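Local coordinates for putative surface anchored protein (Clostridium perfringens B, PDB 4NI6), which forms part of the repetitive Ig-like shaft of a probable cell-surface adhesin, a domain stabilised by an autocatalytically formed internal Thr-Gln ester cross-link, at residues D32-I37 against E84-N89; L92-K97 against L137-P142. One frame throughout, in Å; residues are numbered along the deposited sequence.

Contact 1. Residues D32-I37 against E84-N89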
ATOM      1  N   ASP A  32      -9.511   9.151  -5.816  1.00 18.31           N
ATOM      2  CA  ASP A  32      -8.082   8.986  -6.132  1.00 15.61           C
ATOM      3  C   ASP A  32      -7.342   8.390  -4.949  1.00 11.20           C
ATOM      4  O   ASP A  32      -7.388   8.939  -3.854  1.00 13.54           O
ATOM      5  CB  ASP A  32      -7.463  10.326  -6.530  1.00 21.30           C
ATOM      6  CG  ASP A  32      -8.185  10.982  -7.692  1.00 27.58           C
ATOM      7  OD1 ASP A  32      -8.879  10.279  -8.463  1.00 36.31           O
ATOM      8  OD2 ASP A  32      -8.075  12.216  -7.816  1.00 43.19           O
ATOM      9  N   VAL A  33      -6.722   7.233  -5.146  1.00 10.16           N
ATOM     10  CA  VAL A  33      -6.120   6.526  -4.019  1.00  9.59           C
ATOM     11  C   VAL A  33      -4.624   6.404  -4.266  1.00  9.23           C
ATOM     12  O   VAL A  33      -4.201   5.893  -5.298  1.00 10.37           O
ATOM     13  CB  VAL A  33      -6.706   5.113  -3.853  1.00 10.36           C
ATOM     14  CG1 VAL A  33      -6.065   4.381  -2.665  1.00 12.03           C
ATOM     15  CG2 VAL A  33      -8.213   5.190  -3.666  1.00 11.71           C
ATOM     16  N   LYS A  34      -3.855   6.975  -3.355  1.00  8.41           N
ATOM     17  CA  LYS A  34      -2.398   6.930  -3.422  1.00  8.89           C
ATOM     18  C   LYS A  34      -1.888   6.345  -2.113  1.00  8.94           C
ATOM     19  O   LYS A  34      -2.622   6.226  -1.122  1.00 11.61           O
ATOM     20  CB  LYS A  34      -1.816   8.342  -3.591  1.00 13.96           C
ATOM     21  CG  LYS A  34      -2.139   9.017  -4.905  1.00 16.94           C
ATOM     22  CD  LYS A  34      -1.548  10.414  -4.949  1.00 29.37           C
ATOM     23  CE  LYS A  34      -2.336  11.312  -5.891  1.00 43.34           C
ATOM     24  NZ  LYS A  34      -1.477  12.362  -6.503  1.00 65.83           N
ATOM     25  N   ASP A  35      -0.672   5.813  -2.125  1.00  9.18           N
ATOM     26  CA  ASP A  35      -0.098   5.251  -0.912  1.00  8.89           C
ATOM     27  C   ASP A  35       1.368   5.670  -0.803  1.00  8.65           C
ATOM     28  O   ASP A  35       2.083   5.707  -1.816  1.00  9.70           O
ATOM     29  CB  ASP A  35      -0.152   3.718  -0.979  1.00  8.92           C
ATOM     30  CG  ASP A  35       0.043   3.047   0.373  1.00  8.74           C
ATOM     31  OD1 ASP A  35      -0.732   3.410   1.298  1.00  8.94           O
ATOM     32  OD2 ASP A  35       0.889   2.130   0.518  1.00  9.55           O
ATOM     33  N   THR A  36       1.730   6.122   0.383  1.00  9.14           N
ATOM     34  CA  THR A  36       3.134   6.431   0.700  1.00  9.29           C
ATOM     35  C   THR A  36       3.748   5.289   1.498  1.00  9.82           C
ATOM     36  O   THR A  36       3.148   4.792   2.457  1.00 11.56           O
ATOM     37  CB  THR A  36       3.207   7.730   1.502  1.00 11.81           C
ATOM     38  OG1 THR A  36       2.629   8.769   0.701  1.00 14.33           O
ATOM     39  CG2 THR A  36       4.605   8.123   1.812  1.00 15.06           C
ATOM     40  N   ILE A  37       4.943   4.848   1.085  1.00 10.29           N
ATOM     41  CA  ILE A  37       5.637   3.685   1.674  1.00 10.30           C
ATOM     42  C   ILE A  37       6.980   4.127   2.266  1.00 10.50           C
ATOM     43  O   ILE A  37       7.843   4.634   1.530  1.00 11.07           O
ATOM     44  CB  ILE A  37       5.889   2.585   0.606  1.00  9.79           C
ATOM     45  CG1 ILE A  37       4.606   2.158  -0.145  1.00 11.14           C
ATOM     46  CG2 ILE A  37       6.555   1.368   1.260  1.00 11.30           C
ATOM     47  CD1 ILE A  37       4.302   2.973  -1.386  1.00 11.67           C
ATOM     48  N   GLU A  84       6.272   6.209  -3.364  1.00  8.70           N
ATOM     49  CA  GLU A  84       4.846   6.452  -3.584  1.00  9.47           C
ATOM     50  C   GLU A  84       4.320   5.481  -4.612  1.00 10.02           C
ATOM     51  O   GLU A  84       5.035   5.130  -5.556  1.00 11.80           O
ATOM     52  CB  GLU A  84       4.629   7.894  -4.051  1.00 11.55           C
ATOM     53  CG  GLU A  84       5.018   8.872  -2.971  1.00 17.52           C
ATOM     54  CD  GLU A  84       4.726  10.289  -3.361  1.00 23.64           C
ATOM     55  OE1 GLU A  84       3.772  10.501  -4.138  1.00 24.80           O
ATOM     56  OE2 GLU A  84       5.456  11.189  -2.914  1.00 27.92           O
ATOM     57  N   LEU A  85       3.026   5.160  -4.497  0.50 10.41           N
ATOM     58  CA  LEU A  85       2.344   4.276  -5.445  0.50 10.02           C
ATOM     59  C   LEU A  85       0.930   4.812  -5.667  0.50  9.44           C
ATOM     60  O   LEU A  85       0.159   4.929  -4.715  0.50 11.53           O
ATOM     61  CB  LEU A  85       2.273   2.842  -4.908  0.50 11.19           C
ATOM     62  CG  LEU A  85       1.690   1.844  -5.904  0.50 10.89           C
ATOM     63  CD1 LEU A  85       2.415   0.514  -5.866  0.50 12.65           C
ATOM     64  CD2 LEU A  85       0.236   1.626  -5.585  0.50 11.67           C
ATOM     65  N   ASP A  86       0.608   5.180  -6.902  1.00  9.49           N
ATOM     66  CA  ASP A  86      -0.640   5.878  -7.219  1.00 11.37           C
ATOM     67  C   ASP A  86      -1.562   4.897  -7.945  1.00  9.70           C
ATOM     68  O   ASP A  86      -1.243   4.449  -9.051  1.00 12.32           O
ATOM     69  CB  ASP A  86      -0.301   7.071  -8.142  1.00 13.10           C
ATOM     70  CG  ASP A  86      -1.459   8.011  -8.389  1.00 20.69           C
ATOM     71  OD1 ASP A  86      -2.592   7.682  -7.984  1.00 14.97           O
ATOM     72  OD2 ASP A  86      -1.207   9.096  -8.960  1.00 64.29           O
ATOM     73  N   PHE A  87      -2.697   4.561  -7.328  1.00  9.47           N
ATOM     74  CA  PHE A  87      -3.670   3.686  -7.954  1.00 10.12           C
ATOM     75  C   PHE A  87      -4.558   4.438  -8.947  1.00 11.32           C
ATOM     76  O   PHE A  87      -5.378   3.826  -9.629  1.00 14.59           O
ATOM     77  CB  PHE A  87      -4.597   3.029  -6.912  1.00 10.79           C
ATOM     78  CG  PHE A  87      -3.898   2.028  -6.020  1.00 10.59           C
ATOM     79  CD1 PHE A  87      -3.763   0.701  -6.414  1.00 12.58           C
ATOM     80  CD2 PHE A  87      -3.543   2.374  -4.724  1.00 12.88           C
ATOM     81  CE1 PHE A  87      -3.104  -0.216  -5.604  1.00 12.95           C
ATOM     82  CE2 PHE A  87      -2.912   1.444  -3.902  1.00 13.25           C
ATOM     83  CZ  PHE A  87      -2.705   0.148  -4.345  1.00 11.88           C
ATOM     84  N   GLY A  88      -4.471   5.761  -8.955  1.00 11.11           N
ATOM     85  CA  GLY A  88      -5.368   6.589  -9.756  1.00 14.15           C
ATOM     86  C   GLY A  88      -6.792   6.587  -9.232  1.00 12.19           C
ATOM     87  O   GLY A  88      -7.066   6.225  -8.090  1.00 13.15           O
ATOM     88  N   ASN A  89      -7.696   6.988 -10.108  1.00 13.95           N
ATOM     89  CA  ASN A  89      -9.112   7.081  -9.768  1.00 14.65           C
ATOM     90  C   ASN A  89      -9.751   5.709  -9.625  1.00 13.19           C
ATOM     91  O   ASN A  89      -9.580   4.851 -10.492  1.00 16.59           O
ATOM     92  CB  ASN A  89      -9.862   7.874 -10.855  1.00 38.05           C
ATOM     93  CG  ASN A  89     -11.340   8.064 -10.542  1.00 23.56           C
ATOM     94  OD1 ASN A  89     -12.160   7.191 -10.838  1.00 30.20           O
ATOM     95  ND2 ASN A  89     -11.637   9.091  -9.765  1.00 24.99           N
TER

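Contact 2. Residues L92-K97 against L137-P142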
ATOM      1  N   LEU A  92     -15.084   3.449  -5.992  1.00 19.67           N
ATOM      2  CA  LEU A  92     -15.363   2.726  -4.738  1.00 19.08           C
ATOM      3  C   LEU A  92     -16.824   2.816  -4.266  1.00 17.92           C
ATOM      4  O   LEU A  92     -17.586   3.681  -4.722  1.00 25.56           O
ATOM      5  CB  LEU A  92     -14.433   3.222  -3.628  1.00 17.35           C
ATOM      6  CG  LEU A  92     -12.940   3.138  -3.983  1.00 18.17           C
ATOM      7  CD1 LEU A  92     -12.064   3.557  -2.815  1.00 16.40           C
ATOM      8  CD2 LEU A  92     -12.572   1.718  -4.396  1.00 19.00           C
ATOM      9  N   GLN A  93     -17.228   1.872  -3.408  1.00 17.26           N
ATOM     10  CA  GLN A  93     -18.642   1.734  -3.020  1.00 19.94           C
ATOM     11  C   GLN A  93     -18.893   2.547  -1.760  1.00 21.30           C
ATOM     12  O   GLN A  93     -18.222   2.375  -0.728  1.00 16.56           O
ATOM     13  CB  GLN A  93     -18.965   0.252  -2.763  1.00 19.01           C
ATOM     14  CG  GLN A  93     -19.114  -0.587  -4.028  1.00 29.91           C
ATOM     15  CD  GLN A  93     -19.117  -2.085  -3.753  1.00 55.25           C
ATOM     16  OE1 GLN A  93     -18.494  -2.893  -4.538  1.00104.09           O
ATOM     17  NE2 GLN A  93     -19.836  -2.472  -2.669  1.00 76.23           N
ATOM     18  N   VAL A  94     -19.958   3.347  -1.799  1.00 23.74           N
ATOM     19  CA  VAL A  94     -20.384   4.083  -0.612  1.00 18.81           C
ATOM     20  C   VAL A  94     -20.700   3.132   0.528  1.00 15.42           C
ATOM     21  O   VAL A  94     -21.415   2.127   0.347  1.00 18.10           O
ATOM     22  CB  VAL A  94     -21.561   5.032  -0.914  1.00 20.07           C
ATOM     23  CG1 VAL A  94     -22.255   5.521   0.364  1.00 20.26           C
ATOM     24  CG2 VAL A  94     -21.059   6.202  -1.738  1.00 28.09           C
ATOM     25  N   GLY A  95     -20.198   3.457   1.717  1.00 19.01           N
ATOM     26  CA  GLY A  95     -20.408   2.608   2.875  1.00 20.57           C
ATOM     27  C   GLY A  95     -19.321   1.586   3.145  1.00 20.28           C
ATOM     28  O   GLY A  95     -19.336   0.937   4.192  1.00 20.35           O
ATOM     29  N   GLU A  96     -18.391   1.394   2.204  1.00 16.99           N
ATOM     30  CA  GLU A  96     -17.412   0.328   2.311  1.00 14.79           C
ATOM     31  C   GLU A  96     -16.030   0.797   2.725  1.00 13.18           C
ATOM     32  O   GLU A  96     -15.663   1.970   2.592  1.00 13.18           O
ATOM     33  CB  GLU A  96     -17.393  -0.467   1.003  1.00 16.19           C
ATOM     34  CG  GLU A  96     -18.736  -1.120   0.640  1.00 16.28           C
ATOM     35  CD  GLU A  96     -19.248  -2.083   1.705  1.00 19.55           C
ATOM     36  OE1 GLU A  96     -18.496  -3.028   2.082  1.00 17.57           O
ATOM     37  OE2 GLU A  96     -20.324  -1.795   2.278  1.00 19.59           O
ATOM     38  N   LYS A  97     -15.305  -0.176   3.244  1.00 12.51           N
ATOM     39  CA  LYS A  97     -13.956  -0.006   3.769  1.00 12.23           C
ATOM     40  C   LYS A  97     -12.945  -0.721   2.887  1.00  9.88           C
ATOM     41  O   LYS A  97     -13.190  -1.833   2.440  1.00 10.64           O
ATOM     42  CB  LYS A  97     -13.897  -0.588   5.183  1.00 13.11           C
ATOM     43  CG  LYS A  97     -12.548  -0.439   5.881  1.00 14.64           C
ATOM     44  CD  LYS A  97     -12.506  -1.280   7.144  1.00 25.69           C
ATOM     45  CE  LYS A  97     -13.156  -0.581   8.318  1.00 25.15           C
ATOM     46  NZ  LYS A  97     -12.984  -1.407   9.550  1.00 26.36           N
ATOM     47  N   LEU A 137      -9.132   3.326   4.136  1.00  9.42           N
ATOM     48  CA  LEU A 137     -10.079   4.384   3.872  1.00 10.46           C
ATOM     49  C   LEU A 137     -11.482   3.831   4.044  1.00 11.41           C
ATOM     50  O   LEU A 137     -11.743   2.672   3.807  1.00 11.93           O
ATOM     51  CB  LEU A 137      -9.827   5.006   2.502  1.00 11.20           C
ATOM     52  CG  LEU A 137     -10.199   4.159   1.279  1.00 10.53           C
ATOM     53  CD1 LEU A 137     -11.657   4.409   0.863  1.00 13.65           C
ATOM     54  CD2 LEU A 137      -9.299   4.369   0.081  1.00 13.89           C
ATOM     55  N   ILE A 138     -12.411   4.724   4.399  1.00 12.25           N
ATOM     56  CA  ILE A 138     -13.839   4.379   4.485  1.00 20.21           C
ATOM     57  C   ILE A 138     -14.645   5.409   3.693  1.00 12.81           C
ATOM     58  O   ILE A 138     -14.346   6.595   3.794  1.00 13.10           O
ATOM     59  CB  ILE A 138     -14.321   4.403   5.959  1.00 12.93           C
ATOM     60  CG1 ILE A 138     -13.635   3.296   6.765  1.00 12.92           C
ATOM     61  CG2 ILE A 138     -15.850   4.231   6.024  1.00 15.88           C
ATOM     62  CD1 ILE A 138     -13.785   3.411   8.274  1.00 16.02           C
ATOM     63  N   VAL A 139     -15.504   4.929   2.782  1.00 13.18           N
ATOM     64  CA  VAL A 139     -16.408   5.850   2.066  1.00 19.35           C
ATOM     65  C   VAL A 139     -17.721   6.021   2.807  1.00 19.15           C
ATOM     66  O   VAL A 139     -18.321   5.009   3.160  1.00 23.68           O
ATOM     67  CB  VAL A 139     -16.687   5.336   0.659  1.00 19.29           C
ATOM     68  CG1 VAL A 139     -17.474   6.388  -0.115  1.00 19.53           C
ATOM     69  CG2 VAL A 139     -15.398   4.992  -0.074  1.00 16.04           C
ATOM     70  N   GLU A 140     -17.868   7.212   3.391  1.00 13.94           N
ATOM     71  CA  GLU A 140     -18.971   7.456   4.326  1.00 16.04           C
ATOM     72  C   GLU A 140     -20.369   7.327   3.693  1.00 15.07           C
ATOM     73  O   GLU A 140     -20.548   7.655   2.530  1.00 15.85           O
ATOM     74  CB  GLU A 140     -18.799   8.821   4.988  1.00 16.75           C
ATOM     75  CG  GLU A 140     -17.508   8.958   5.785  1.00 19.61           C
ATOM     76  CD  GLU A 140     -17.283  10.372   6.290  1.00 36.81           C
ATOM     77  OE1 GLU A 140     -17.472  11.328   5.503  1.00 47.30           O
ATOM     78  OE2 GLU A 140     -16.945  10.525   7.489  1.00 55.34           O
ATOM     79  N   LYS A 141     -21.323   6.814   4.474  1.00 19.30           N
ATOM     80  CA  LYS A 141     -22.742   6.763   4.089  1.00 20.16           C
ATOM     81  C   LYS A 141     -23.452   8.114   4.261  1.00 24.34           C
ATOM     82  O   LYS A 141     -23.023   8.948   5.059  1.00 28.47           O
ATOM     83  CB  LYS A 141     -23.479   5.707   4.915  1.00 25.65           C
ATOM     84  CG  LYS A 141     -22.923   4.306   4.703  1.00 29.02           C
ATOM     85  CD  LYS A 141     -23.848   3.206   5.196  1.00 37.25           C
ATOM     86  CE  LYS A 141     -23.969   3.206   6.711  1.00 42.68           C
ATOM     87  NZ  LYS A 141     -24.385   1.869   7.228  1.00 70.26           N
ATOM     88  N   PRO A 142     -24.575   8.322   3.534  1.00 23.57           N
ATOM     89  CA  PRO A 142     -25.200   9.649   3.490  1.00 27.44           C
ATOM     90  C   PRO A 142     -25.599  10.144   4.878  1.00 37.69           C
ATOM     91  O   PRO A 142     -26.142   9.319   5.691  1.00 53.96           O
ATOM     92  CB  PRO A 142     -26.457   9.416   2.656  1.00 28.27           C
ATOM     93  CG  PRO A 142     -26.189   8.240   1.792  1.00 23.26           C
ATOM     94  CD  PRO A 142     -25.077   7.436   2.461  1.00 19.60           C
TER

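Contact 1. Residues D32-I37 against E84-N89
An antiparallel strand pair at one margin of the four-stranded sheet of this Ig-like domain joins Asp32-Ile37 to Glu84-Asn89, the latter on an outermost strand. Asp35 and Leu85 form a regular hydrogen-bonded pair, Asp35 N to Leu85 O and Leu85 N to Asp35 O both measuring 2.9 Å. Lys34 opposite Asp86 keeps the register; the extra residue comes next, Phe87 and Gly88 both standing against Val33, a beta bulge, after which Asp32 faces Asn89. Val33 O receives Phe87 N at 2.9 Å, and Val33 N reaches Gly88 O at 3.1 Å. An Asx turn braces the bulge within its own strand, Asp86 OD1 taking Gly88 N at 2.9 Å from above the carboxylate plane. Asp35 faces the interior, touching Thr5 and with Gln135 nearby, its OD2 close to the carboxylate of Glu102; this is probably the neighbourhood of the Thr-Gln cross-link. With CG anti to its backbone N (chi1 -171°), Asp86 lies alongside Lys34, and its OD1 rests on Lys34 CG at 3.4 Å. The ammonium is less close, Lys34 NZ standing 4.1 Å from Asp86 OD2, beyond a salt bridge. Asp32 OD1 takes a 3.3 Å bond from Asn89 ND2, the carboxylate and amide planes turned 73° apart; Asn89 ND2 also bonds Asp29 O. On the inward face Val33 CG1 meets the Phe87 ring at CD2, 3.8 Å away, while Val33 O sits at the ring edge. Strand 97-106 of the facing sheet packs here, Val100 touching Phe87 and Asp35.

Contact 2. Residues L92-K97 against L137-P142
A surface contact near one end of the domain sets the turn-bearing segment Leu92-Lys97 against the last strand residues and C-terminal tail, Leu137-Pro142, with Val139 as its apolar centre. Val139 CG1 packs on Val94 CA at 3.7 Å and the two valine side chains cross at about a right angle, while Val139 CB touches Gln93 O at 3.6 Å. Two backbone bonds hold this residue. Val139 N gives a nearly straight one to Glu96 O (3.0 Å, 168° at the hydrogen), and Val139 O takes Gly95 N at 2.8 Å in a more bent one. Gln93 to Glu96 form a type II beta turn, closed by Glu96 N to Gln93 O, with Gly95 supplying the positive phi of its third position. Lys141 CG packs directly on Gly95 CA at 3.5 Å. Beyond the turn strand 97-106 begins, and Lys97 and Ile138 make a non-hydrogen-bonded antiparallel pair with side chains alongside, Lys97 CG to Ile138 CG1 4.0 Å. Toward the interior, Leu137 and Leu92 meet tip to tip, CD1 to CD1 at 3.8 Å. Leu137 does so with CG wedged between its backbone N and carbonyl carbon (chi1 72°), and Tyr98 touches both leucines. At the outer end Val94 CG1 covers Glu140 O at 3.5 Å, a buried carbonyl with no polar partner in the model, and meets Pro142 CD.

Along the chain the contacts come in series: contact 1 ends on strand 81-90, and the loop that follows it provides the first segment of contact 2. Contact 1 belongs to the four-stranded sheet, contact 2 to the start of strand 97-106 and the end of strand 121-139 in the mixed sheet, so residues 92-97 carry the chain from one sheet of the Ig-like domain to the other. Their centres are 18 Å apart, yet they meet in the interior: Val33 CG2 of contact 1 lies 4.0 Å from Leu137 CD2 and 4.3 Å from Leu92 CD1 of contact 2, joining the two sheets near the C-terminal end of the repeat.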